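Local atomic coordinates of AvrRxo1-ORF2 (Xanthomonas oryzae pv. oryzicola, PDB entry 4Z8T), a protein that binds the type III effector AvrRxo1-ORF1, which carries a polynucleotide kinase domain, and probably serves as its chaperone. Residues V76-V81 / K85-I90; E41-E46 / E65-Y70; S26-A31 / I69-Y74. All coordinates share one frame; numbering follows the deposited sequence.

Contact 1. Residues V76-V81 / K85-I90; sequences VEYPNV and KEFAHI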
loop_
_atom_site.group_PDB
_atom_site.type_symbol
_atom_site.label_atom_id
_atom_site.label_comp_id
_atom_site.label_asym_id
_atom_site.label_seq_id
_atom_site.Cartn_x
_atom_site.Cartn_y
_atom_site.Cartn_z
ATOM N N VAL B 76 13.670 -1.075 -10.639
ATOM C CA VAL B 76 12.501 -1.032 -9.756
ATOM C C VAL B 76 12.318 -2.319 -8.969
ATOM O O VAL B 76 12.043 -2.288 -7.769
ATOM C CB VAL B 76 11.227 -0.715 -10.536
ATOM C CG1 VAL B 76 10.024 -0.688 -9.609
ATOM C CG2 VAL B 76 11.366 0.621 -11.225
ATOM N N GLU B 77 12.486 -3.457 -9.632
ATOM C CA GLU B 77 12.225 -4.731 -8.966
ATOM C C GLU B 77 13.409 -5.301 -8.210
ATOM O O GLU B 77 13.230 -6.073 -7.274
ATOM C CB GLU B 77 11.738 -5.763 -9.974
ATOM C CG GLU B 77 10.382 -5.489 -10.546
ATOM C CD GLU B 77 9.947 -6.620 -11.450
ATOM O OE1 GLU B 77 9.654 -6.361 -12.639
ATOM O OE2 GLU B 77 9.916 -7.779 -10.969
ATOM N N TYR B 78 14.624 -4.937 -8.613
ATOM C CA TYR B 78 15.812 -5.484 -7.958
ATOM C C TYR B 78 16.758 -4.377 -7.514
ATOM O O TYR B 78 17.890 -4.280 -8.012
ATOM C CB TYR B 78 16.511 -6.508 -8.868
ATOM C CG TYR B 78 15.607 -7.683 -9.185
ATOM C CD1 TYR B 78 15.570 -8.799 -8.362
ATOM C CD2 TYR B 78 14.759 -7.652 -10.284
ATOM C CE1 TYR B 78 14.730 -9.860 -8.632
ATOM C CE2 TYR B 78 13.910 -8.709 -10.566
ATOM C CZ TYR B 78 13.904 -9.811 -9.731
ATOM O OH TYR B 78 13.062 -10.860 -9.999
ATOM N N PRO B 79 16.289 -3.532 -6.576
ATOM C CA PRO B 79 17.063 -2.357 -6.164
ATOM C C PRO B 79 18.373 -2.712 -5.472
ATOM O O PRO B 79 19.300 -1.902 -5.523
ATOM C CB PRO B 79 16.120 -1.643 -5.183
ATOM C CG PRO B 79 15.236 -2.710 -4.652
ATOM C CD PRO B 79 15.035 -3.659 -5.806
ATOM N N ASN B 80 18.451 -3.882 -4.842
ATOM C CA ASN B 80 19.663 -4.284 -4.129
ATOM C C ASN B 80 20.689 -4.987 -5.021
ATOM O O ASN B 80 21.799 -5.298 -4.579
ATOM C CB ASN B 80 19.317 -5.158 -2.922
ATOM C CG ASN B 80 18.418 -4.446 -1.921
ATOM O OD1 ASN B 80 18.497 -3.228 -1.745
ATOM N ND2 ASN B 80 17.548 -5.209 -1.267
ATOM N N VAL B 81 20.307 -5.248 -6.268
ATOM C CA VAL B 81 21.223 -5.786 -7.270
ATOM C C VAL B 81 22.072 -4.647 -7.830
ATOM O O VAL B 81 21.537 -3.671 -8.353
ATOM C CB VAL B 81 20.450 -6.482 -8.410
ATOM C CG1 VAL B 81 21.371 -6.812 -9.575
ATOM C CG2 VAL B 81 19.762 -7.738 -7.886
ATOM N N LYS B 85 25.836 -8.141 -14.235
ATOM C CA LYS B 85 26.276 -9.530 -14.210
ATOM C C LYS B 85 25.421 -10.305 -13.219
ATOM O O LYS B 85 25.103 -11.478 -13.422
ATOM C CB LYS B 85 27.752 -9.601 -13.811
ATOM C CG LYS B 85 28.405 -10.960 -14.003
ATOM C CD LYS B 85 28.499 -11.733 -12.697
ATOM C CE LYS B 85 29.566 -12.816 -12.787
ATOM N NZ LYS B 85 30.899 -12.231 -13.115
ATOM N N GLU B 86 25.051 -9.621 -12.145
ATOM C CA GLU B 86 24.177 -10.166 -11.119
ATOM C C GLU B 86 22.783 -10.333 -11.709
ATOM O O GLU B 86 22.163 -11.393 -11.599
ATOM C CB GLU B 86 24.128 -9.165 -9.968
ATOM C CG GLU B 86 23.717 -9.695 -8.611
ATOM C CD GLU B 86 24.072 -8.709 -7.507
ATOM O OE1 GLU B 86 24.571 -7.607 -7.830
ATOM O OE2 GLU B 86 23.866 -9.033 -6.320
ATOM N N PHE B 87 22.310 -9.262 -12.337
ATOM C CA PHE B 87 20.985 -9.213 -12.938
ATOM C C PHE B 87 20.842 -10.291 -14.001
ATOM O O PHE B 87 19.767 -10.861 -14.174
ATOM C CB PHE B 87 20.741 -7.830 -13.542
ATOM C CG PHE B 87 19.339 -7.618 -14.042
ATOM C CD1 PHE B 87 18.256 -7.748 -13.188
ATOM C CD2 PHE B 87 19.107 -7.267 -15.357
ATOM C CE1 PHE B 87 16.974 -7.545 -13.648
ATOM C CE2 PHE B 87 17.828 -7.059 -15.823
ATOM C CZ PHE B 87 16.755 -7.198 -14.964
ATOM N N ALA B 88 21.934 -10.569 -14.709
ATOM C CA ALA B 88 21.959 -11.638 -15.704
ATOM C C ALA B 88 21.483 -12.978 -15.147
ATOM O O ALA B 88 20.709 -13.686 -15.793
ATOM C CB ALA B 88 23.353 -11.779 -16.277
ATOM N N HIS B 89 21.965 -13.333 -13.959
ATOM C CA HIS B 89 21.557 -14.574 -13.311
ATOM C C HIS B 89 20.054 -14.596 -13.056
ATOM O O HIS B 89 19.405 -15.632 -13.215
ATOM C CB HIS B 89 22.308 -14.761 -11.994
ATOM C CG HIS B 89 23.778 -14.987 -12.161
ATOM N ND1 HIS B 89 24.374 -15.133 -13.397
ATOM C CD2 HIS B 89 24.772 -15.091 -11.249
ATOM C CE1 HIS B 89 25.674 -15.318 -13.236
ATOM N NE2 HIS B 89 25.940 -15.297 -11.942
ATOM N N ILE B 90 19.515 -13.451 -12.641
ATOM C CA ILE B 90 18.081 -13.301 -12.424
ATOM C C ILE B 90 17.317 -13.567 -13.716
ATOM O O ILE B 90 16.388 -14.377 -13.742
ATOM C CB ILE B 90 17.742 -11.878 -11.946
ATOM C CG1 ILE B 90 18.437 -11.571 -10.617
ATOM C CG2 ILE B 90 16.226 -11.678 -11.859
ATOM C CD1 ILE B 90 17.913 -12.366 -9.450
#

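Contact 2. Residues E41-E46 / E65-Y70; sequences ERFDLE and ERNDIY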
loop_
_atom_site.group_PDB
_atom_site.type_symbol
_atom_site.label_atom_id
_atom_site.label_comp_id
_atom_site.label_asym_id
_atom_site.label_seq_id
_atom_site.Cartn_x
_atom_site.Cartn_y
_atom_site.Cartn_z
ATOM N N GLU B 41 25.428 -0.130 -10.892
ATOM C CA GLU B 41 25.897 -0.077 -12.275
ATOM C C GLU B 41 24.816 0.453 -13.214
ATOM O O GLU B 41 23.647 0.064 -13.125
ATOM C CB GLU B 41 26.382 -1.459 -12.733
ATOM C CG GLU B 41 26.892 -1.513 -14.163
ATOM C CD GLU B 41 27.424 -2.885 -14.540
ATOM O OE1 GLU B 41 27.515 -3.762 -13.652
ATOM O OE2 GLU B 41 27.757 -3.086 -15.729
ATOM N N ARG B 42 25.203 1.365 -14.096
ATOM C CA ARG B 42 24.278 1.954 -15.054
ATOM C C ARG B 42 23.703 0.890 -15.985
ATOM O O ARG B 42 24.444 0.048 -16.495
ATOM C CB ARG B 42 24.995 3.006 -15.890
ATOM C CG ARG B 42 24.091 3.700 -16.875
ATOM C CD ARG B 42 23.737 5.087 -16.390
ATOM N NE ARG B 42 24.933 5.914 -16.251
ATOM C CZ ARG B 42 24.921 7.239 -16.139
ATOM N NH1 ARG B 42 23.770 7.902 -16.153
ATOM N NH2 ARG B 42 26.064 7.903 -16.018
ATOM N N PHE B 43 22.392 0.928 -16.221
ATOM C CA PHE B 43 21.785 -0.100 -17.059
ATOM C C PHE B 43 22.217 0.003 -18.518
ATOM O O PHE B 43 22.078 1.055 -19.154
ATOM C CB PHE B 43 20.260 -0.113 -16.964
ATOM C CG PHE B 43 19.634 -1.254 -17.718
ATOM C CD1 PHE B 43 19.653 -2.538 -17.192
ATOM C CD2 PHE B 43 19.064 -1.052 -18.965
ATOM C CE1 PHE B 43 19.099 -3.597 -17.891
ATOM C CE2 PHE B 43 18.506 -2.107 -19.665
ATOM C CZ PHE B 43 18.525 -3.377 -19.127
ATOM N N ASP B 44 22.710 -1.123 -19.031
ATOM C CA ASP B 44 23.291 -1.231 -20.363
ATOM C C ASP B 44 22.710 -2.490 -21.006
ATOM O O ASP B 44 23.187 -3.592 -20.744
ATOM C CB ASP B 44 24.817 -1.347 -20.222
ATOM C CG ASP B 44 25.548 -1.453 -21.555
ATOM O OD1 ASP B 44 25.140 -2.248 -22.432
ATOM O OD2 ASP B 44 26.571 -0.753 -21.709
ATOM N N LEU B 45 21.685 -2.323 -21.839
ATOM C CA LEU B 45 20.989 -3.464 -22.445
ATOM C C LEU B 45 21.923 -4.334 -23.285
ATOM O O LEU B 45 21.864 -5.564 -23.228
ATOM C CB LEU B 45 19.800 -2.993 -23.294
ATOM C CG LEU B 45 19.030 -4.107 -24.012
ATOM C CD1 LEU B 45 18.417 -5.078 -23.004
ATOM C CD2 LEU B 45 17.962 -3.551 -24.952
ATOM N N GLU B 46 22.794 -3.687 -24.054
ATOM C CA GLU B 46 23.717 -4.402 -24.924
ATOM C C GLU B 46 24.717 -5.253 -24.143
ATOM O O GLU B 46 24.979 -6.397 -24.513
ATOM C CB GLU B 46 24.430 -3.426 -25.861
ATOM C CG GLU B 46 23.474 -2.616 -26.727
ATOM C CD GLU B 46 24.189 -1.698 -27.700
ATOM O OE1 GLU B 46 25.439 -1.649 -27.669
ATOM O OE2 GLU B 46 23.497 -1.025 -28.496
ATOM N N GLU B 65 10.089 -1.882 -26.334
ATOM C CA GLU B 65 9.499 -2.708 -25.289
ATOM C C GLU B 65 10.595 -3.486 -24.568
ATOM O O GLU B 65 10.515 -3.703 -23.363
ATOM C CB GLU B 65 8.428 -3.654 -25.854
ATOM C CG GLU B 65 7.500 -4.252 -24.785
ATOM C CD GLU B 65 6.398 -5.129 -25.364
ATOM O OE1 GLU B 65 5.749 -5.872 -24.585
ATOM O OE2 GLU B 65 6.173 -5.070 -26.595
ATOM N N ARG B 66 11.633 -3.884 -25.295
ATOM C CA ARG B 66 12.678 -4.719 -24.703
ATOM C C ARG B 66 13.555 -3.977 -23.693
ATOM O O ARG B 66 13.820 -4.486 -22.601
ATOM C CB ARG B 66 13.537 -5.369 -25.788
ATOM C CG ARG B 66 14.411 -6.499 -25.280
ATOM C CD ARG B 66 14.647 -7.552 -26.359
ATOM N NE ARG B 66 15.775 -7.222 -27.225
ATOM C CZ ARG B 66 15.677 -6.524 -28.352
ATOM N NH1 ARG B 66 14.497 -6.075 -28.758
ATOM N NH2 ARG B 66 16.761 -6.274 -29.072
ATOM N N ASN B 67 14.008 -2.781 -24.053
ATOM C CA ASN B 67 14.787 -1.985 -23.117
ATOM C C ASN B 67 13.933 -1.632 -21.914
ATOM O O ASN B 67 14.367 -1.776 -20.768
ATOM C CB ASN B 67 15.325 -0.712 -23.771
ATOM C CG ASN B 67 16.320 0.018 -22.882
ATOM O OD1 ASN B 67 17.438 -0.454 -22.665
ATOM N ND2 ASN B 67 15.913 1.166 -22.355
ATOM N N ASP B 68 12.707 -1.190 -22.181
ATOM C CA ASP B 68 11.801 -0.749 -21.125
ATOM C C ASP B 68 11.449 -1.857 -20.125
ATOM O O ASP B 68 11.282 -1.586 -18.937
ATOM C CB ASP B 68 10.537 -0.109 -21.718
ATOM C CG ASP B 68 10.815 1.243 -22.382
ATOM O OD1 ASP B 68 11.889 1.401 -23.011
ATOM O OD2 ASP B 68 9.959 2.149 -22.271
ATOM N N ILE B 69 11.347 -3.098 -20.596
ATOM C CA ILE B 69 11.093 -4.223 -19.699
ATOM C C ILE B 69 12.264 -4.453 -18.741
ATOM O O ILE B 69 12.074 -4.556 -17.523
ATOM C CB ILE B 69 10.809 -5.531 -20.486
ATOM C CG1 ILE B 69 9.424 -5.483 -21.134
ATOM C CG2 ILE B 69 10.893 -6.737 -19.574
ATOM C CD1 ILE B 69 9.214 -6.553 -22.189
ATOM N N TYR B 70 13.477 -4.533 -19.280
ATOM C CA TYR B 70 14.616 -4.925 -18.463
ATOM C C TYR B 70 15.234 -3.790 -17.669
ATOM O O TYR B 70 15.719 -4.011 -16.565
ATOM C CB TYR B 70 15.668 -5.690 -19.278
ATOM C CG TYR B 70 15.156 -7.047 -19.663
ATOM C CD1 TYR B 70 15.057 -8.062 -18.718
ATOM C CD2 TYR B 70 14.725 -7.302 -20.950
ATOM C CE1 TYR B 70 14.559 -9.301 -19.057
ATOM C CE2 TYR B 70 14.232 -8.535 -21.298
ATOM C CZ TYR B 70 14.151 -9.528 -20.348
ATOM O OH TYR B 70 13.656 -10.751 -20.701
#

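Contact 3. Residues S26-A31 / I69-Y74; sequences SDLELA and IYERMY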
loop_
_atom_site.group_PDB
_atom_site.type_symbol
_atom_site.label_atom_id
_atom_site.label_comp_id
_atom_site.label_asym_id
_atom_site.label_seq_id
_atom_site.Cartn_x
_atom_site.Cartn_y
_atom_site.Cartn_z
ATOM N N SER B 26 6.888 7.177 -11.513
ATOM C CA SER B 26 7.493 7.525 -10.234
ATOM C C SER B 26 8.383 6.426 -9.649
ATOM O O SER B 26 9.484 6.713 -9.152
ATOM C CB SER B 26 6.415 7.911 -9.224
ATOM O OG SER B 26 7.020 8.153 -7.976
ATOM N N ASP B 27 7.912 5.179 -9.694
ATOM C CA ASP B 27 8.709 4.060 -9.214
ATOM C C ASP B 27 10.091 4.058 -9.862
ATOM O O ASP B 27 11.095 3.806 -9.188
ATOM C CB ASP B 27 8.029 2.715 -9.511
ATOM C CG ASP B 27 6.828 2.435 -8.619
ATOM O OD1 ASP B 27 6.692 3.066 -7.548
ATOM O OD2 ASP B 27 6.017 1.555 -8.994
ATOM N N LEU B 28 10.136 4.341 -11.162
ATOM C CA LEU B 28 11.402 4.309 -11.901
ATOM C C LEU B 28 12.242 5.530 -11.567
ATOM O O LEU B 28 13.439 5.403 -11.316
ATOM C CB LEU B 28 11.164 4.201 -13.411
ATOM C CG LEU B 28 12.423 4.219 -14.290
ATOM C CD1 LEU B 28 13.378 3.115 -13.892
ATOM C CD2 LEU B 28 12.056 4.094 -15.768
ATOM N N GLU B 29 11.614 6.700 -11.522
ATOM C CA GLU B 29 12.329 7.931 -11.168
ATOM C C GLU B 29 12.986 7.820 -9.796
ATOM O O GLU B 29 14.175 8.126 -9.642
ATOM C CB GLU B 29 11.385 9.128 -11.183
ATOM C CG GLU B 29 10.849 9.492 -12.547
ATOM C CD GLU B 29 9.676 10.434 -12.448
ATOM O OE1 GLU B 29 9.176 10.648 -11.313
ATOM O OE2 GLU B 29 9.242 10.952 -13.496
ATOM N N LEU B 30 12.225 7.380 -8.797
ATOM C CA LEU B 30 12.788 7.238 -7.455
ATOM C C LEU B 30 13.885 6.186 -7.391
ATOM O O LEU B 30 14.888 6.366 -6.705
ATOM C CB LEU B 30 11.687 6.919 -6.437
ATOM C CG LEU B 30 10.664 8.031 -6.249
ATOM C CD1 LEU B 30 9.532 7.505 -5.383
ATOM C CD2 LEU B 30 11.333 9.229 -5.599
ATOM N N ALA B 31 13.691 5.084 -8.111
ATOM C CA ALA B 31 14.661 4.008 -8.114
ATOM C C ALA B 31 15.987 4.475 -8.708
ATOM O O ALA B 31 17.045 4.065 -8.238
ATOM C CB ALA B 31 14.126 2.817 -8.877
ATOM N N ILE B 69 11.347 -3.098 -20.596
ATOM C CA ILE B 69 11.093 -4.223 -19.699
ATOM C C ILE B 69 12.264 -4.453 -18.741
ATOM O O ILE B 69 12.074 -4.556 -17.523
ATOM C CB ILE B 69 10.809 -5.531 -20.486
ATOM C CG1 ILE B 69 9.424 -5.483 -21.134
ATOM C CG2 ILE B 69 10.893 -6.737 -19.574
ATOM C CD1 ILE B 69 9.214 -6.553 -22.189
ATOM N N TYR B 70 13.477 -4.533 -19.280
ATOM C CA TYR B 70 14.616 -4.925 -18.463
ATOM C C TYR B 70 15.234 -3.790 -17.669
ATOM O O TYR B 70 15.719 -4.011 -16.565
ATOM C CB TYR B 70 15.668 -5.690 -19.278
ATOM C CG TYR B 70 15.156 -7.047 -19.663
ATOM C CD1 TYR B 70 15.057 -8.062 -18.718
ATOM C CD2 TYR B 70 14.725 -7.302 -20.950
ATOM C CE1 TYR B 70 14.559 -9.301 -19.057
ATOM C CE2 TYR B 70 14.232 -8.535 -21.298
ATOM C CZ TYR B 70 14.151 -9.528 -20.348
ATOM O OH TYR B 70 13.656 -10.751 -20.701
ATOM N N GLU B 71 15.215 -2.585 -18.221
ATOM C CA GLU B 71 15.724 -1.439 -17.475
ATOM C C GLU B 71 14.860 -1.245 -16.237
ATOM O O GLU B 71 15.369 -1.108 -15.122
ATOM C CB GLU B 71 15.730 -0.165 -18.331
ATOM C CG GLU B 71 15.484 1.110 -17.520
ATOM C CD GLU B 71 16.301 2.291 -17.994
ATOM O OE1 GLU B 71 17.237 2.088 -18.802
ATOM O OE2 GLU B 71 16.014 3.425 -17.544
ATOM N N ARG B 72 13.548 -1.257 -16.436
ATOM C CA ARG B 72 12.619 -1.072 -15.328
ATOM C C ARG B 72 12.735 -2.199 -14.303
ATOM O O ARG B 72 12.763 -1.949 -13.102
ATOM C CB ARG B 72 11.186 -0.951 -15.847
ATOM C CG ARG B 72 10.144 -0.935 -14.759
ATOM C CD ARG B 72 8.760 -0.679 -15.323
ATOM N NE ARG B 72 8.656 0.677 -15.844
ATOM C CZ ARG B 72 8.484 1.751 -15.077
ATOM N NH1 ARG B 72 8.404 2.946 -15.636
ATOM N NH2 ARG B 72 8.390 1.627 -13.750
HETATM N N MSE B 73 12.817 -3.440 -14.768
HETATM C CA MSE B 73 12.995 -4.556 -13.841
HETATM C C MSE B 73 14.270 -4.390 -13.017
HETATM O O MSE B 73 14.273 -4.549 -11.802
HETATM C CB MSE B 73 13.012 -5.892 -14.594
HETATM C CG MSE B 73 13.209 -7.076 -13.689
HETATM SE SE MSE B 73 13.329 -8.708 -14.754
HETATM C CE MSE B 73 11.617 -8.572 -15.606
ATOM N N TYR B 74 15.355 -4.027 -13.690
ATOM C CA TYR B 74 16.646 -3.866 -13.044
ATOM C C TYR B 74 16.578 -2.845 -11.907
ATOM O O TYR B 74 17.030 -3.107 -10.791
ATOM C CB TYR B 74 17.652 -3.420 -14.107
ATOM C CG TYR B 74 19.065 -3.152 -13.627
ATOM C CD1 TYR B 74 19.853 -4.169 -13.114
ATOM C CD2 TYR B 74 19.613 -1.881 -13.722
ATOM C CE1 TYR B 74 21.151 -3.926 -12.697
ATOM C CE2 TYR B 74 20.907 -1.630 -13.311
ATOM C CZ TYR B 74 21.667 -2.653 -12.799
ATOM O OH TYR B 74 22.954 -2.407 -12.386
#

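Contact 1. Residues V76-V81 / K85-I90
The short connection between helix 63-77 and helix 84-94 lays its own side chains, Y78 and V81, against the first turns of the second helix, where E86, F87 and I90 receive them. It contains a type I turn from Y78 to V81, closed by V81 N to Y78 O at 3.1 Å. At one end of the turn the Y78 ring meets two residues. I90 brings its CG2 methyl over one face in a CH-pi contact, 4.1 Å from the ring centroid and 26° off the normal, with its nearest approach toward the phenolic end of the ring. The methyl is anti to the I90 backbone N, the orientation that aims it at the tyrosine. The F87 side chain lies nearly perpendicular to that of Y78 and offers the edge of its ring, CE1 standing 4.0 Å from Y78 CD2. At the other end of the turn V81 uses a single branch: CG1 lies 3.6 Å from E86 CB and 4.1 Å from F87 CB. The V81 and E86 side chains pass alongside, pointing opposite ways, and the whole extended glutamate chain, from CB to OE1, runs along V81 CG1. Its carboxylate is occupied by the connection itself, OE1 accepting a hydrogen bond from M82 N. The Y78 hydroxyl also hydrogen-bonds S215 OG of the AvrRxo1-ORF1 chain. This is a short interhelical connection, built on a type I turn and packed on the first turns of the helix it leads into, with one tyrosine hydroxyl bonded to the partner protein.

Contact 2. Residues E41-E46 / E65-Y70
F43 and L45 close on N67 and Y70 where the chain enters helix 45-51, through apolar contacts and carbon-oxygen contacts, beside a helix cap. The apolar part comes first. The F43 ring, with CG anti to its backbone N (chi1 -174°), reaches helix 63-77 and places CZ 3.7 Å from Y70 CB. CZ also lies 3.6 Å from Y70 C, so the phenylalanine rests on the backbone of the helix as much as on the tyrosine side chain. The Y70 ring itself leads off to touch F87 and V91 of helix 84-94. L45 adds a second contact, its CD2 methyl 4.0 Å from N67 CA.

The next kind pairs carbon with a polar oxygen. N67 OD1 sits in the plane of the F43 ring, at its edge, 3.6 Å from CE2; the amide and ring planes are 55° apart. The same oxygen lies 3.5 Å from L45 CB. An amide oxygen directed at the rim of an aromatic ring meets C-H groups with a slight positive charge, so the approach is probably mildly favourable although it is no hydrogen bond.

D44, between F43 and L45, is the N-cap of helix 45-51, its OD1 accepting a hydrogen bond from E47 N. F43, one residue before the cap, touches L48, four residues after it. The F43-L48 contact is a hydrophobic staple, beside the D44 N-cap, and the same F43 ring also packs on helix 63-77.

Contact 3. Residues S26-A31 / I69-Y74
Helix 26-31 and helix 69-74 cross at 60° with their axes 10.3 Å apart at the closest point, and L28 and R72 are the pair whose CA atoms come nearest, at 6.5 Å. R72 bridges the gap. Its chain runs extended through CG and CD and then bends at chi3 (-68°), which turns the guanidinium across L28. The leucine supplies two carbons: CB lies 3.8 Å from both NH1 and NH2 of R72, and CD2, over one face of the flat group, is 3.8 Å from NH1. Beyond L28 and R72 the contact is looser. D27 CB approaches the guanidinium edge, 4.4 Å from R72 NH2, while E71 brings OE2 to 4.4 Å from L28 CD2.

Charge plays a more distant part. D27 OD2 and R72 NH2 are 5.3 Å apart, too far for a salt bridge, and D27 OD1 is instead engaged by R19 of the second subunit. R72 finds its polar partner in the backbone of the long helix, NH2 donating to H24 O. The arginine is therefore held by hydrogen bonding at its N-H groups while its face lies on leucine carbon. At this point the crossing joins a carbon-on-guanidinium contact to a backbone hydrogen bond, through one arginine, with the D27 carboxylate perhaps lending weak electrostatic support from beyond bonding distance.

Helix 63-77 is the common post: contact 3 sets it against the long helix 6-38, contact 2 against the start of helix 45-51, and contact 1 uses the turn that leaves its end. The three centres lie only about 10 to 12 Å apart. Contacts 2 and 3 share I69 and Y70 and are joined by a probable hydrogen bond, E41 O to Y74 OH at 2.7 Å. F87 ties contact 1 to both others, its CG 3.6 Å from Y74 CD1 and its CZ 3.7 Å from Y70 O. All three also lie beside AvrRxo1-ORF1, and contact 3 also reaches the second copy of this protein.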